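Local coordinates for protein flavocytochrome C3 fumarate reductase (Shewanella frigidimarina, PDB 1QO8) that catalyses the essentially one-way reduction of fumarate to succinate in vitro, using one FAD and four covalently bound c-type hemes per subunit, at residues V180-E185 / V236-R241; G387-S392 / D472-R477; G503-N508 / E529-V534. One frame throughout, in Å; residues are numbered along the deposited sequence.

In the fold
All three interactions lie in the flavoprotein part of the chain and follow one another in series: each closes before the next opens. Interaction 3 lies deepest, where the end of strand 489-505 meets the loop after strand 524-526 and Glu529 binds FAD. Interaction 1, about 24 Å away between centres, joins the loop leading into helix 184-194 to the loop leading into strand 239-241 at the surface. Interaction 2 is the outlier, about 38 Å from interaction 1 and 40 Å from interaction 3 between centres. It ties two loops of what is probably, as in related fumarate reductases, the mobile capping domain, whereas interactions 1 and 3 belong to the FAD-binding body.

Interaction 1. Residues V180-E185 / V236-R241; sequences VEDKVE and VDRTHR
Val180 opens the contact with an apolar patch: its CG1, anti to the backbone N, points tip to tip at CG1 of Val236. Its other methyl, CG2, lies 4.2 Å from CB of Asp237, whose carboxylate is engaged by Arg230. A compact branched residue suits the place, its two methyls dividing between Val236 and Asp237 while the side chain also rests on Leu228 of strand 227-229. CB of Glu181 points away, and the residue contributes its backbone, the carbonyl O lying 3.4 Å from CG2 of Val236.

Asp182 carries the polar half. With CG anti to the backbone N, the Asp182 side chain as a whole crosses that of Arg238 at about a right angle. The arginine, bent at chi3, presents its side edge: NH2 donates to OD1 of Asp182 at 2.7 Å and 161°, and NE of Arg238 donates to OD2 of Asp182, also at 2.7 Å but at 145°. Both oxygens use their syn lone pairs and lie near the guanidinium plane, although the carboxylate and guanidinium planes are turned 35° apart. OD1 of Asp182 also accepts a weak bond from the backbone N of Lys183 at 3.0 Å. Lys183 is the N-cap of helix 184-194, so the carboxylate sits just before the helix begins.

Across the contact, Arg238 and Thr239 form a classic beta bulge opposite Lys229. Arg238 NH1 is held by Asp190 of helix 184-194, and Gln175 donates to Asp182 OD2. Gripped by two carboxylates, the buried guanidinium is fixed in rotation and very likely stays charged, while its positive charge should keep Asp182 ionised.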
loop_
_atom_site.group_PDB
_atom_site.type_symbol
_atom_site.label_atom_id
_atom_site.label_comp_id
_atom_site.label_asym_id
_atom_site.label_seq_id
_atom_site.Cartn_x
_atom_site.Cartn_y
_atom_site.Cartn_z
ATOM N N VAL A 180 -16.020 37.152 -10.660
ATOM C CA VAL A 180 -15.087 36.088 -10.974
ATOM C C VAL A 180 -15.704 35.139 -12.000
ATOM O O VAL A 180 -16.763 34.548 -11.793
ATOM C CB VAL A 180 -14.646 35.381 -9.678
ATOM C CG1 VAL A 180 -13.979 34.069 -10.030
ATOM C CG2 VAL A 180 -13.735 36.250 -8.837
ATOM N N GLU A 181 -15.046 35.008 -13.133
ATOM C CA GLU A 181 -15.431 34.013 -14.133
ATOM C C GLU A 181 -14.702 32.699 -13.858
ATOM O O GLU A 181 -13.511 32.715 -13.557
ATOM C CB GLU A 181 -15.152 34.556 -15.515
ATOM C CG GLU A 181 -13.964 34.120 -16.324
ATOM C CD GLU A 181 -13.862 34.876 -17.648
ATOM O OE1 GLU A 181 -14.273 36.072 -17.685
ATOM O OE2 GLU A 181 -13.361 34.300 -18.644
ATOM N N ASP A 182 -15.378 31.568 -13.901
ATOM C CA ASP A 182 -14.759 30.278 -13.631
ATOM C C ASP A 182 -15.513 29.276 -14.487
ATOM O O ASP A 182 -16.561 29.628 -15.021
ATOM C CB ASP A 182 -14.858 29.947 -12.154
ATOM C CG ASP A 182 -14.090 28.744 -11.638
ATOM O OD1 ASP A 182 -13.212 28.241 -12.387
ATOM O OD2 ASP A 182 -14.354 28.360 -10.456
ATOM N N LYS A 183 -14.956 28.113 -14.766
ATOM C CA LYS A 183 -15.594 27.113 -15.610
ATOM C C LYS A 183 -15.299 25.751 -14.972
ATOM O O LYS A 183 -14.219 25.564 -14.398
ATOM C CB LYS A 183 -15.082 27.019 -17.051
ATOM C CG LYS A 183 -15.140 28.312 -17.833
ATOM C CD LYS A 183 -14.541 28.224 -19.227
ATOM C CE LYS A 183 -14.383 29.622 -19.823
ATOM N NZ LYS A 183 -15.600 29.978 -20.622
ATOM N N VAL A 184 -16.248 24.870 -15.105
ATOM C CA VAL A 184 -16.115 23.521 -14.591
ATOM C C VAL A 184 -14.828 22.864 -15.082
ATOM O O VAL A 184 -14.141 22.202 -14.292
ATOM C CB VAL A 184 -17.333 22.695 -14.983
ATOM C CG1 VAL A 184 -17.094 21.205 -14.757
ATOM C CG2 VAL A 184 -18.541 23.099 -14.174
ATOM N N GLU A 185 -14.442 23.083 -16.337
ATOM C CA GLU A 185 -13.268 22.466 -16.913
ATOM C C GLU A 185 -12.049 23.050 -16.237
ATOM O O GLU A 185 -11.076 22.330 -16.125
ATOM C CB GLU A 185 -13.160 22.604 -18.447
ATOM C CG GLU A 185 -13.902 23.807 -19.029
ATOM C CD GLU A 185 -15.413 23.629 -18.966
ATOM O OE1 GLU A 185 -15.972 22.701 -19.586
ATOM O OE2 GLU A 185 -16.076 24.409 -18.258
ATOM N N VAL A 236 -8.425 30.756 -10.643
ATOM C CA VAL A 236 -9.272 31.847 -10.193
ATOM C C VAL A 236 -9.783 31.560 -8.767
ATOM O O VAL A 236 -9.515 30.488 -8.165
ATOM C CB VAL A 236 -10.484 32.084 -11.100
ATOM C CG1 VAL A 236 -11.085 33.458 -10.755
ATOM C CG2 VAL A 236 -10.242 32.210 -12.604
ATOM N N ASP A 237 -10.475 32.525 -8.173
ATOM C CA ASP A 237 -10.890 32.488 -6.782
ATOM C C ASP A 237 -12.096 31.553 -6.676
ATOM O O ASP A 237 -13.018 31.808 -7.429
ATOM C CB ASP A 237 -11.352 33.881 -6.339
ATOM C CG ASP A 237 -10.231 34.886 -6.294
ATOM O OD1 ASP A 237 -9.209 34.731 -7.005
ATOM O OD2 ASP A 237 -10.448 35.843 -5.515
ATOM N N ARG A 238 -12.011 30.492 -5.912
ATOM C CA ARG A 238 -13.097 29.485 -5.885
ATOM C C ARG A 238 -13.390 28.968 -4.495
ATOM O O ARG A 238 -14.203 28.109 -4.205
ATOM C CB ARG A 238 -12.405 28.271 -6.569
ATOM C CG ARG A 238 -13.241 27.616 -7.624
ATOM C CD ARG A 238 -12.439 26.457 -8.222
ATOM N NE ARG A 238 -12.291 26.755 -9.643
ATOM C CZ ARG A 238 -11.073 26.630 -10.190
ATOM N NH1 ARG A 238 -9.988 26.233 -9.535
ATOM N NH2 ARG A 238 -10.983 26.971 -11.462
ATOM N N THR A 239 -12.666 29.373 -3.492
ATOM C CA THR A 239 -12.696 28.892 -2.124
ATOM C C THR A 239 -13.651 29.733 -1.281
ATOM O O THR A 239 -13.382 30.925 -1.143
ATOM C CB THR A 239 -11.239 29.004 -1.614
ATOM O OG1 THR A 239 -10.313 28.274 -2.430
ATOM C CG2 THR A 239 -11.196 28.477 -0.175
ATOM N N HIS A 240 -14.738 29.177 -0.768
ATOM C CA HIS A 240 -15.779 29.823 -0.008
ATOM C C HIS A 240 -15.619 29.506 1.494
ATOM O O HIS A 240 -15.374 28.357 1.812
ATOM C CB HIS A 240 -17.129 29.341 -0.474
ATOM C CG HIS A 240 -17.392 29.476 -1.938
ATOM N ND1 HIS A 240 -16.718 28.785 -2.916
ATOM C CD2 HIS A 240 -18.292 30.277 -2.583
ATOM C CE1 HIS A 240 -17.164 29.139 -4.113
ATOM N NE2 HIS A 240 -18.125 30.024 -3.919
ATOM N N ARG A 241 -15.593 30.542 2.319
ATOM C CA ARG A 241 -15.382 30.630 3.712
ATOM C C ARG A 241 -16.484 31.564 4.288
ATOM O O ARG A 241 -17.079 32.346 3.560
ATOM C CB ARG A 241 -14.060 31.319 4.040
ATOM C CG ARG A 241 -12.753 30.640 3.848
ATOM C CD ARG A 241 -11.535 31.392 4.367
ATOM N NE ARG A 241 -10.350 30.561 4.044
ATOM C CZ ARG A 241 -9.594 30.631 2.952
ATOM N NH1 ARG A 241 -9.768 31.387 1.876
ATOM N NH2 ARG A 241 -8.542 29.803 2.888
#

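Interaction 2. Residues G387-S392 / D472-R477; sequences GNRFIS and DTAFGR
Arg389 and Asp472 meet tip to tip in a two-pronged, end-on salt bridge: NH1 of Arg389 donates to OD1 of Asp472 at 3.0 Å, nearly straight at 171°, and NH2 of Arg389 reaches OD2 of Asp472 at the same 3.0 Å. The oxygens lie in the guanidinium plane, yet they are approached from above the carboxylate plane, the two groups being turned 47° apart. Each oxygen also takes a backbone donor from its own loop. Phe475 N reaches Asp472 OD1 at 3.0 Å, and Arg477 N uses the anti lone pair of Asp472 OD2 at 2.9 Å.

Bonding from a side-chain oxygen to the N three residues on makes this an Asx motif, for which aspartate, with its short carboxylate, is well suited. It shapes the loop after helix 453-469, while Arg389 belongs to the loop after strand 381-383. Glu393 is a second salt-bridge partner of Arg389 NH2.

Phe475 supplies the packing. Its ring lies over the Phe390-Ile391 peptide, with Ile391 N 3.5 Å above the ring centre, and its CD2 sits 3.8 Å above the plane of the Arg389 guanidinium, toward the rim. Farther along, OG of Ser392, which accepts from Leu394 N, lies 3.4 Å from CA of Arg477, while a water accepts from Ser392 N and donates to Phe475 O.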
loop_
_atom_site.group_PDB
_atom_site.type_symbol
_atom_site.label_atom_id
_atom_site.label_comp_id
_atom_site.label_asym_id
_atom_site.label_seq_id
_atom_site.Cartn_x
_atom_site.Cartn_y
_atom_site.Cartn_z
ATOM N N GLY A 387 20.482 26.160 17.327
ATOM C CA GLY A 387 20.437 27.565 16.945
ATOM C C GLY A 387 21.155 27.898 15.649
ATOM O O GLY A 387 21.362 29.088 15.445
ATOM N N ASN A 388 21.379 26.960 14.734
ATOM C CA ASN A 388 21.998 27.174 13.460
ATOM C C ASN A 388 21.006 27.088 12.312
ATOM O O ASN A 388 20.153 26.196 12.295
ATOM C CB ASN A 388 23.108 26.086 13.195
ATOM C CG ASN A 388 24.168 26.209 14.281
ATOM O OD1 ASN A 388 24.629 27.336 14.534
ATOM N ND2 ASN A 388 24.573 25.233 15.064
ATOM N N ARG A 389 21.105 27.954 11.316
ATOM C CA ARG A 389 20.292 27.901 10.116
ATOM C C ARG A 389 20.776 26.677 9.355
ATOM O O ARG A 389 21.881 26.309 9.704
ATOM C CB ARG A 389 20.473 29.215 9.276
ATOM C CG ARG A 389 19.768 30.425 9.942
ATOM C CD ARG A 389 20.152 31.729 9.141
ATOM N NE ARG A 389 19.396 31.691 7.919
ATOM C CZ ARG A 389 19.876 31.916 6.690
ATOM N NH1 ARG A 389 21.167 32.325 6.667
ATOM N NH2 ARG A 389 19.079 31.930 5.638
ATOM N N PHE A 390 20.045 26.096 8.422
ATOM C CA PHE A 390 20.498 24.835 7.847
ATOM C C PHE A 390 19.940 24.864 6.435
ATOM O O PHE A 390 20.226 24.049 5.636
ATOM C CB PHE A 390 19.979 23.542 8.503
ATOM C CG PHE A 390 18.526 23.626 8.951
ATOM C CD1 PHE A 390 18.199 24.195 10.140
ATOM C CD2 PHE A 390 17.497 23.107 8.178
ATOM C CE1 PHE A 390 16.853 24.288 10.523
ATOM C CE2 PHE A 390 16.135 23.224 8.494
ATOM C CZ PHE A 390 15.847 23.783 9.720
ATOM N N ILE A 391 19.277 25.924 6.009
ATOM C CA ILE A 391 18.667 25.947 4.680
ATOM C C ILE A 391 18.037 27.342 4.526
ATOM O O ILE A 391 17.850 28.031 5.530
ATOM C CB ILE A 391 17.661 24.833 4.386
ATOM C CG1 ILE A 391 17.413 24.857 2.873
ATOM C CG2 ILE A 391 16.336 24.883 5.145
ATOM C CD1 ILE A 391 16.877 23.550 2.280
ATOM N N SER A 392 17.900 27.786 3.284
ATOM C CA SER A 392 17.152 29.009 3.094
ATOM C C SER A 392 15.685 28.868 3.558
ATOM O O SER A 392 15.039 27.917 3.114
ATOM C CB SER A 392 17.132 29.377 1.630
ATOM O OG SER A 392 16.244 30.469 1.348
ATOM N N ASP A 472 23.003 36.385 1.323
ATOM C CA ASP A 472 23.084 35.389 2.464
ATOM C C ASP A 472 24.135 34.335 1.993
ATOM O O ASP A 472 23.819 33.563 1.085
ATOM C CB ASP A 472 21.770 34.687 2.586
ATOM C CG ASP A 472 21.764 33.389 3.408
ATOM O OD1 ASP A 472 22.650 33.107 4.220
ATOM O OD2 ASP A 472 20.752 32.652 3.283
ATOM N N THR A 473 25.361 34.506 2.443
ATOM C CA THR A 473 26.438 33.619 2.011
ATOM C C THR A 473 26.316 32.205 2.592
ATOM O O THR A 473 26.833 31.294 1.935
ATOM C CB THR A 473 27.784 34.233 2.445
ATOM O OG1 THR A 473 27.818 34.676 3.779
ATOM C CG2 THR A 473 28.076 35.517 1.622
ATOM N N ALA A 474 25.704 32.045 3.791
ATOM C CA ALA A 474 25.381 30.642 4.193
ATOM C C ALA A 474 24.468 29.933 3.234
ATOM O O ALA A 474 24.750 28.797 2.780
ATOM C CB ALA A 474 24.876 30.616 5.621
ATOM N N PHE A 475 23.262 30.485 2.893
ATOM C CA PHE A 475 22.257 29.695 2.241
ATOM C C PHE A 475 21.572 30.317 1.053
ATOM O O PHE A 475 20.700 29.614 0.478
ATOM C CB PHE A 475 21.139 29.171 3.235
ATOM C CG PHE A 475 21.757 28.267 4.271
ATOM C CD1 PHE A 475 22.128 26.972 3.906
ATOM C CD2 PHE A 475 22.082 28.715 5.512
ATOM C CE1 PHE A 475 22.750 26.123 4.818
ATOM C CE2 PHE A 475 22.679 27.891 6.442
ATOM C CZ PHE A 475 23.075 26.586 6.087
ATOM N N GLY A 476 21.911 31.543 0.621
ATOM C CA GLY A 476 21.304 31.967 -0.653
ATOM C C GLY A 476 19.926 32.562 -0.473
ATOM O O GLY A 476 19.256 32.758 -1.500
ATOM N N ARG A 477 19.402 32.783 0.765
ATOM C CA ARG A 477 18.014 33.363 0.744
ATOM C C ARG A 477 18.033 34.639 -0.092
ATOM O O ARG A 477 18.840 35.485 0.311
ATOM C CB ARG A 477 17.751 33.734 2.210
ATOM C CG ARG A 477 16.321 34.279 2.391
ATOM C CD ARG A 477 16.177 34.518 3.936
ATOM N NE ARG A 477 14.808 35.068 4.044
ATOM C CZ ARG A 477 13.984 34.938 5.085
ATOM N NH1 ARG A 477 14.403 34.309 6.205
ATOM N NH2 ARG A 477 12.770 35.486 4.951
HETATM O O HOH W 1 19.172 26.862 0.755
#

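Interaction 3. Residues G503-N508 / E529-V534; sequences GGVAIN and EVTGGV. With FAD (flavin-adenine dinucleotide), chain G.
Glu529 touches FAD twice. Its OE1 accepts from the ribityl O3' of FAD at 2.8 Å, and its backbone N donates to phosphate oxygen O2P of FAD at 2.9 Å and 164°. Glutamate suits the place because its chain, extended beyond CG, carries the carboxylate out to the ribityl hydroxyl; the other oxygen, OE2, accepts from Thr501 N.

Behind it, the backbones lock together in a single bridge between Val505 and Thr531. Val505 N donates to Val530 O at 2.9 Å, in the carbonyl plane and on a lone pair, while Gly532 N meets Val505 O at 3.0 Å from above the carbonyl plane. Gly504 and Gly532 pass with CA atoms 3.9 Å apart; a CB on Gly504 would run into Val530 O, and one on Gly532 into Gly504 N. One water donates to Gly503 O and Glu529 O; another accepts from Ile507 N and donates to Gly532 O. Thr531 OG1 is buried without a polar partner.

Strand 524-526, an outermost strand of the parallel sheet, ends just before Glu529. An acidic residue just after this strand, taking the ribityl hydroxyl on its carboxylate and the flavin-side phosphate on its backbone N-H, is typical of the Rossmann-type FAD-binding fold in the fumarate reductase/succinate dehydrogenase family.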
loop_
_atom_site.group_PDB
_atom_site.type_symbol
_atom_site.label_atom_id
_atom_site.label_comp_id
_atom_site.label_asym_id
_atom_site.label_seq_id
_atom_site.Cartn_x
_atom_site.Cartn_y
_atom_site.Cartn_z
ATOM N N GLY A 503 -4.861 8.728 -0.307
ATOM C CA GLY A 503 -5.243 7.399 -0.700
ATOM C C GLY A 503 -6.334 6.864 0.246
ATOM O O GLY A 503 -6.543 7.440 1.348
ATOM N N GLY A 504 -7.017 5.830 -0.191
ATOM C CA GLY A 504 -7.999 5.217 0.727
ATOM C C GLY A 504 -8.720 4.090 -0.048
ATOM O O GLY A 504 -8.212 3.584 -1.032
ATOM N N VAL A 505 -9.919 3.857 0.338
ATOM C CA VAL A 505 -10.837 2.791 -0.182
ATOM C C VAL A 505 -11.181 3.149 -1.587
ATOM O O VAL A 505 -11.491 4.314 -1.898
ATOM C CB VAL A 505 -11.909 2.892 0.897
ATOM C CG1 VAL A 505 -13.280 3.433 0.489
ATOM C CG2 VAL A 505 -11.807 1.784 1.885
ATOM N N ALA A 506 -11.132 2.205 -2.532
ATOM C CA ALA A 506 -11.630 2.498 -3.865
ATOM C C ALA A 506 -13.150 2.614 -3.907
ATOM O O ALA A 506 -13.962 1.840 -3.384
ATOM C CB ALA A 506 -11.208 1.419 -4.873
ATOM N N ILE A 507 -13.521 3.535 -4.757
ATOM C CA ILE A 507 -14.932 3.937 -4.929
ATOM C C ILE A 507 -15.304 4.063 -6.377
ATOM O O ILE A 507 -14.371 4.330 -7.155
ATOM C CB ILE A 507 -15.026 5.203 -4.063
ATOM C CG1 ILE A 507 -15.974 4.792 -2.924
ATOM C CG2 ILE A 507 -15.389 6.532 -4.656
ATOM C CD1 ILE A 507 -15.423 5.059 -1.577
ATOM N N ASN A 508 -16.583 3.848 -6.717
ATOM C CA ASN A 508 -17.078 4.272 -8.020
ATOM C C ASN A 508 -17.720 5.641 -7.905
ATOM O O ASN A 508 -17.854 6.263 -6.851
ATOM C CB ASN A 508 -18.139 3.264 -8.539
ATOM C CG ASN A 508 -19.478 3.572 -7.905
ATOM O OD1 ASN A 508 -19.852 3.543 -6.739
ATOM N ND2 ASN A 508 -20.340 4.082 -8.839
ATOM N N GLU A 529 -12.258 11.598 3.355
ATOM C CA GLU A 529 -10.831 11.257 3.231
ATOM C C GLU A 529 -10.608 9.757 3.336
ATOM O O GLU A 529 -9.477 9.252 3.085
ATOM C CB GLU A 529 -10.034 11.888 4.381
ATOM C CG GLU A 529 -8.510 12.044 4.189
ATOM C CD GLU A 529 -7.895 12.874 5.277
ATOM O OE1 GLU A 529 -8.599 13.744 5.929
ATOM O OE2 GLU A 529 -6.708 12.669 5.640
ATOM N N VAL A 530 -11.557 8.997 3.914
ATOM C CA VAL A 530 -11.453 7.542 3.934
ATOM C C VAL A 530 -11.205 6.906 2.557
ATOM O O VAL A 530 -10.645 5.821 2.370
ATOM C CB VAL A 530 -12.633 6.866 4.643
ATOM C CG1 VAL A 530 -13.927 6.876 3.858
ATOM C CG2 VAL A 530 -12.157 5.430 4.982
ATOM N N THR A 531 -11.635 7.518 1.500
ATOM C CA THR A 531 -11.668 7.155 0.094
ATOM C C THR A 531 -10.422 7.655 -0.636
ATOM O O THR A 531 -9.763 8.609 -0.216
ATOM C CB THR A 531 -12.927 7.923 -0.339
ATOM O OG1 THR A 531 -14.149 7.129 -0.318
ATOM C CG2 THR A 531 -12.743 8.917 -1.374
ATOM N N GLY A 532 -9.981 6.935 -1.684
ATOM C CA GLY A 532 -8.783 7.353 -2.413
ATOM C C GLY A 532 -9.165 7.799 -3.793
ATOM O O GLY A 532 -10.340 7.508 -4.159
ATOM N N GLY A 533 -8.466 8.438 -4.708
ATOM C CA GLY A 533 -9.000 8.742 -6.012
ATOM C C GLY A 533 -9.514 10.138 -6.325
ATOM O O GLY A 533 -9.501 10.558 -7.504
ATOM N N VAL A 534 -10.099 10.920 -5.464
ATOM C CA VAL A 534 -10.584 12.268 -5.761
ATOM C C VAL A 534 -9.398 13.211 -6.017
ATOM O O VAL A 534 -9.417 14.004 -6.914
ATOM C CB VAL A 534 -11.467 12.768 -4.592
ATOM C CG1 VAL A 534 -11.943 14.201 -4.947
ATOM C CG2 VAL A 534 -12.672 11.856 -4.487
HETATM P PA FAD G . -13.288 13.567 9.394
HETATM O O1A FAD G . -13.811 14.968 9.483
HETATM O O2A FAD G . -12.105 13.229 9.962
HETATM O O5B FAD G . -14.253 12.816 10.380
HETATM C C5B FAD G . -14.281 11.336 10.515
HETATM C C4B FAD G . -15.215 10.976 11.777
HETATM O O4B FAD G . -15.172 9.466 11.813
HETATM C C3B FAD G . -14.530 11.380 13.124
HETATM O O3B FAD G . -15.155 12.253 13.953
HETATM C C2B FAD G . -13.909 10.047 13.680
HETATM O O2B FAD G . -13.847 9.956 15.125
HETATM C C1B FAD G . -14.955 9.096 13.233
HETATM N N9A FAD G . -14.471 7.714 13.122
HETATM C C8A FAD G . -13.242 7.267 12.705
HETATM N N7A FAD G . -13.111 5.977 12.844
HETATM C C5A FAD G . -14.314 5.529 13.380
HETATM C C6A FAD G . -14.773 4.223 13.848
HETATM N N6A FAD G . -14.062 3.131 13.780
HETATM N N1A FAD G . -16.052 4.209 14.297
HETATM C C2A FAD G . -16.813 5.343 14.468
HETATM N N3A FAD G . -16.457 6.589 14.081
HETATM C C4A FAD G . -15.194 6.600 13.578
HETATM N N1 FAD G . -9.412 20.564 3.387
HETATM C C2 FAD G . -10.008 21.448 2.633
HETATM O O2 FAD G . -10.504 21.284 1.567
HETATM N N3 FAD G . -10.152 22.814 3.025
HETATM C C4 FAD G . -9.626 23.135 4.272
HETATM O O4 FAD G . -9.666 24.272 4.647
HETATM C C4X FAD G . -8.908 22.138 5.063
HETATM N N5 FAD G . -8.348 22.481 6.233
HETATM C C5X FAD G . -7.750 21.552 7.016
HETATM C C6 FAD G . -7.200 21.975 8.234
HETATM C C7 FAD G . -6.594 21.056 9.055
HETATM C C7M FAD G . -5.986 21.425 10.371
HETATM C C8 FAD G . -6.582 19.673 8.648
HETATM C C8M FAD G . -5.988 18.650 9.568
HETATM C C9 FAD G . -7.147 19.252 7.472
HETATM C C9A FAD G . -7.743 20.157 6.626
HETATM N N10 FAD G . -8.324 19.851 5.379
HETATM C C10 FAD G . -8.893 20.782 4.599
HETATM C "C1'" FAD G . -8.692 18.434 5.063
HETATM C "C2'" FAD G . -10.226 18.222 5.296
HETATM O "O2'" FAD G . -10.435 18.991 6.528
HETATM C "C3'" FAD G . -10.372 16.746 5.741
HETATM O "O3'" FAD G . -9.892 15.860 4.722
HETATM C "C4'" FAD G . -11.896 16.401 5.637
HETATM O "O4'" FAD G . -12.504 17.222 6.679
HETATM C "C5'" FAD G . -12.025 14.901 6.087
HETATM O "O5'" FAD G . -13.557 14.753 6.359
HETATM P P FAD G . -14.201 13.394 6.692
HETATM O O1P FAD G . -15.675 13.702 6.827
HETATM O O2P FAD G . -13.727 12.547 5.691
HETATM O O3P FAD G . -13.513 12.985 7.900
HETATM O O HOH W 2 -7.553 7.538 3.905
HETATM O O HOH W 3 -11.380 5.155 -5.819
#